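Local coordinates for protein yesU (Bacillus subtilis, PDB 1OQ1) that is of unknown function but folds as a galectin-like beta sandwich of the concanavalin clan, so that carbohydrate binding is conceivable though unproven, at residues A[14-17]-A[21-24]; A[31-36]-A[51-56]. One frame throughout, in Å; residues are numbered along the deposited sequence.

From the N terminus, strand 5-14 ends at N14, and contact 1 closes a short loop between 14-17 and 21-24, within the loop that carries the chain to strand 26-29 of the other sheet. Contact 2 follows in series, without nesting or crossing: strand 31-34 returns to the first sheet and pairs with 40-44, and 51-54 lies in the second beside 26-29, so 31-36 against 51-56 closes a longer loop across the sandwich. The centres are about 10 Å apart, and F35 joins them, its ring packing on the backbone of L16 and R17 and on the V22 side chain, while P56 meets the backbone of D24.

Contact 1 (A[14-17]-A[21-24]); sequences NPLR and DVKD
D21 is gripped at both its carboxylate and its backbone carbonyl by residues 14-17. The backbone N of R17 donates to D21 OD2 at 2.8 Å, approaching the anti side of the carboxylate and 22° out of its plane; the same oxygen also accepts from the backbone N of S18, so two successive amides converge on one carboxylate oxygen. This fits a chi1 of -71°, which swings the carboxylate away from the D21 carbonyl and over to the turn. At the carbonyl end, N14 ND2 gives a 2.8 Å hydrogen bond to D21 O. The acceptor lies nearly in the amide plane of N14, but the donor stands well above the carbonyl plane of D21.

The other end of the N14 amide is used locally: OD1 accepts from L16 N at 2.9 Å, forming an Asx turn just where strand 5-14 ends and the chain sets out for strand 26-29. With the OD1 end held by L16 and ND2 hydrogen-bonded to both D21 O and the hydroxyl of Y12, the flip state of this buried amide is well defined. N14 OD1 also lies 3.2 Å from D21 CB, and the amide and carboxylate planes are turned 73° apart.

Beyond the polar groups, L16 and V22 meet through single methyls, L16 CD2 lying 3.8 Å from V22 CG1, with the two side chains roughly perpendicular. L16 also packs on Y212 and F215 of strand 209-222.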
# COMPACT_ATOMS: atom_id res chain seq x y z
N ASN A 14 -10.25 7.62 -7.48
CA ASN A 14 -10.99 8.00 -6.29
C ASN A 14 -10.34 9.24 -5.69
O ASN A 14 -9.20 9.19 -5.21
CB ASN A 14 -10.96 6.85 -5.28
CG ASN A 14 -11.93 7.07 -4.13
OD1 ASN A 14 -12.12 8.19 -3.67
ND2 ASN A 14 -12.53 5.98 -3.65
N PRO A 15 -11.04 10.38 -5.72
CA PRO A 15 -10.52 11.64 -5.18
C PRO A 15 -10.25 11.59 -3.67
O PRO A 15 -9.37 12.31 -3.17
CB PRO A 15 -11.62 12.65 -5.52
CG PRO A 15 -12.26 12.06 -6.74
CD PRO A 15 -12.33 10.60 -6.40
N LEU A 16 -11.00 10.75 -2.96
CA LEU A 16 -10.88 10.62 -1.51
C LEU A 16 -11.13 11.98 -0.84
O LEU A 16 -10.37 12.40 0.03
CB LEU A 16 -9.49 10.08 -1.13
CG LEU A 16 -9.15 8.66 -1.58
CD1 LEU A 16 -7.71 8.33 -1.21
CD2 LEU A 16 -10.10 7.66 -0.94
N ARG A 17 -12.20 12.64 -1.26
CA ARG A 17 -12.55 13.96 -0.74
C ARG A 17 -13.72 13.97 0.24
O ARG A 17 -13.87 14.91 1.02
CB ARG A 17 -12.85 14.92 -1.90
CG ARG A 17 -11.68 15.14 -2.84
CD ARG A 17 -11.97 16.18 -3.92
NE ARG A 17 -12.14 17.52 -3.38
CZ ARG A 17 -13.32 18.08 -3.13
NH1 ARG A 17 -14.45 17.42 -3.37
NH2 ARG A 17 -13.38 19.31 -2.63
N ASP A 21 -16.87 8.70 -0.94
CA ASP A 21 -15.79 8.12 -1.73
C ASP A 21 -15.28 6.78 -1.20
O ASP A 21 -14.75 5.97 -1.96
CB ASP A 21 -14.62 9.10 -1.84
CG ASP A 21 -14.94 10.29 -2.72
OD1 ASP A 21 -15.64 10.09 -3.73
OD2 ASP A 21 -14.49 11.42 -2.41
N VAL A 22 -15.44 6.54 0.10
CA VAL A 22 -14.99 5.27 0.67
C VAL A 22 -16.18 4.46 1.18
O VAL A 22 -16.03 3.62 2.06
CB VAL A 22 -13.99 5.49 1.82
CG1 VAL A 22 -12.76 6.21 1.30
CG2 VAL A 22 -14.65 6.30 2.93
N LYS A 23 -17.34 4.72 0.59
CA LYS A 23 -18.59 4.05 0.95
C LYS A 23 -18.47 2.55 1.19
O LYS A 23 -18.82 2.06 2.26
CB LYS A 23 -19.63 4.31 -0.14
CG LYS A 23 -20.95 3.57 0.07
CD LYS A 23 -21.91 3.79 -1.09
CE LYS A 23 -23.20 3.01 -0.88
NZ LYS A 23 -22.97 1.55 -0.78
N ASP A 24 -17.98 1.81 0.19
CA ASP A 24 -17.86 0.36 0.30
C ASP A 24 -16.48 -0.16 0.65
O ASP A 24 -16.20 -1.34 0.45
CB ASP A 24 -18.33 -0.30 -1.00
CG ASP A 24 -19.83 -0.19 -1.22
OD1 ASP A 24 -20.59 -0.71 -0.37
OD2 ASP A 24 -20.24 0.42 -2.23

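Contact 2 (A[31-36]-A[51-56]); sequences GQISFD and FVFWCP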
# COMPACT_ATOMS: atom_id res chain seq x y z
N GLY A 31 -8.96 1.74 12.74
CA GLY A 31 -8.65 2.97 12.04
C GLY A 31 -9.74 4.00 12.25
O GLY A 31 -10.90 3.65 12.46
N GLN A 32 -9.37 5.27 12.19
CA GLN A 32 -10.33 6.36 12.36
C GLN A 32 -10.32 7.16 11.06
O GLN A 32 -9.27 7.56 10.58
CB GLN A 32 -9.90 7.23 13.54
CG GLN A 32 -10.97 8.17 14.04
CD GLN A 32 -10.59 8.79 15.38
OE1 GLN A 32 -11.35 9.58 15.94
NE2 GLN A 32 -9.42 8.42 15.89
N ILE A 33 -11.51 7.39 10.50
CA ILE A 33 -11.66 8.12 9.25
C ILE A 33 -12.21 9.54 9.44
O ILE A 33 -13.16 9.75 10.18
CB ILE A 33 -12.60 7.35 8.29
CG1 ILE A 33 -11.97 6.00 7.94
CG2 ILE A 33 -12.88 8.17 7.05
CD1 ILE A 33 -12.91 5.06 7.22
N SER A 34 -11.60 10.49 8.74
CA SER A 34 -12.00 11.90 8.79
C SER A 34 -11.77 12.54 7.42
O SER A 34 -10.90 12.10 6.67
CB SER A 34 -11.18 12.63 9.85
OG SER A 34 -11.23 14.03 9.65
N PHE A 35 -12.55 13.56 7.10
CA PHE A 35 -12.38 14.23 5.81
C PHE A 35 -12.18 15.73 5.89
O PHE A 35 -12.64 16.49 5.04
CB PHE A 35 -13.55 13.90 4.88
CG PHE A 35 -13.50 12.50 4.32
CD1 PHE A 35 -14.08 11.44 5.00
CD2 PHE A 35 -12.83 12.25 3.13
CE1 PHE A 35 -13.98 10.13 4.50
CE2 PHE A 35 -12.73 10.96 2.62
CZ PHE A 35 -13.31 9.89 3.31
N ASP A 36 -11.47 16.16 6.93
CA ASP A 36 -11.16 17.57 7.13
C ASP A 36 -10.43 18.07 5.88
O ASP A 36 -9.62 17.34 5.30
CB ASP A 36 -10.26 17.73 8.36
CG ASP A 36 -10.07 19.18 8.77
OD1 ASP A 36 -9.64 20.00 7.93
OD2 ASP A 36 -10.36 19.51 9.94
N PHE A 51 -4.23 -1.15 11.47
CA PHE A 51 -5.31 -1.53 10.56
C PHE A 51 -4.90 -1.64 9.10
O PHE A 51 -3.79 -1.30 8.73
CB PHE A 51 -6.44 -0.49 10.66
CG PHE A 51 -6.09 0.86 10.04
CD1 PHE A 51 -6.03 1.02 8.66
CD2 PHE A 51 -5.82 1.95 10.85
CE1 PHE A 51 -5.69 2.25 8.09
CE2 PHE A 51 -5.48 3.20 10.29
CZ PHE A 51 -5.42 3.34 8.90
N VAL A 52 -5.83 -2.15 8.30
CA VAL A 52 -5.66 -2.22 6.86
C VAL A 52 -7.03 -1.79 6.34
O VAL A 52 -8.05 -2.36 6.72
CB VAL A 52 -5.34 -3.64 6.35
CG1 VAL A 52 -5.15 -3.60 4.84
CG2 VAL A 52 -4.07 -4.17 7.02
N PHE A 53 -7.04 -0.75 5.50
CA PHE A 53 -8.27 -0.19 4.94
C PHE A 53 -8.27 -0.53 3.46
O PHE A 53 -7.49 0.03 2.69
CB PHE A 53 -8.23 1.33 5.16
CG PHE A 53 -9.51 2.04 4.82
CD1 PHE A 53 -10.75 1.49 5.15
CD2 PHE A 53 -9.47 3.30 4.23
CE1 PHE A 53 -11.93 2.19 4.90
CE2 PHE A 53 -10.64 4.01 3.98
CZ PHE A 53 -11.87 3.46 4.31
N TRP A 54 -9.14 -1.45 3.06
CA TRP A 54 -9.20 -1.92 1.68
C TRP A 54 -10.18 -1.28 0.71
O TRP A 54 -11.32 -0.98 1.06
CB TRP A 54 -9.52 -3.42 1.64
CG TRP A 54 -8.59 -4.32 2.37
CD1 TRP A 54 -8.73 -4.77 3.65
CD2 TRP A 54 -7.39 -4.90 1.86
NE1 TRP A 54 -7.69 -5.61 3.97
CE2 TRP A 54 -6.85 -5.71 2.88
CE3 TRP A 54 -6.72 -4.83 0.63
CZ2 TRP A 54 -5.66 -6.43 2.72
CZ3 TRP A 54 -5.54 -5.55 0.46
CH2 TRP A 54 -5.02 -6.34 1.51
N CYS A 55 -9.71 -1.10 -0.52
CA CYS A 55 -10.55 -0.61 -1.61
C CYS A 55 -11.26 -1.92 -2.00
O CYS A 55 -10.63 -2.97 -2.05
CB CYS A 55 -9.68 -0.10 -2.75
SG CYS A 55 -10.55 0.21 -4.30
N PRO A 56 -12.56 -1.86 -2.30
CA PRO A 56 -13.26 -3.11 -2.66
C PRO A 56 -13.04 -3.68 -4.06
O PRO A 56 -13.37 -4.84 -4.31
CB PRO A 56 -14.72 -2.75 -2.43
CG PRO A 56 -14.77 -1.32 -2.90
CD PRO A 56 -13.49 -0.72 -2.30
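G31 and F51 meet by backbone against ring: G31 CA approaches F51 CD2 to 3.2 Å and CE2 to 3.6 Å, coming at the ring obliquely. The phenyl reaches this place because CG of F51 sits between the backbone N and the carbonyl carbon, chi1 71°, which turns the ring over its own strand. There F53 N lies at the ring edge, in its plane. The absence of a side chain at G31 permits the close approach, since a CB would point toward the ring.

Two residues on, I33 and F53 form the second meeting point. I33 holds an extended arm that carries CD1 to the far end of the F53 ring, 3.5 Å from CZ and 3.8 Å from CE1. For its part, F53 has CG opposite the backbone N, chi1 -171°, and thrusts its ring out to the isoleucine, the two side chains crossing at about a right angle. M27 of strand 26-29 touches I33, F51 and F53 alike, and W25 adds a second ring beside F53.

Strands 31-34 and 51-54 belong to different sheets of the sandwich, and each finds its backbone partners within its own sheet. No hydrogen bond joins the two segments; the side-chain contacts are apolar, so the meeting rests on van der Waals packing of G31 and I33 against two buried rings.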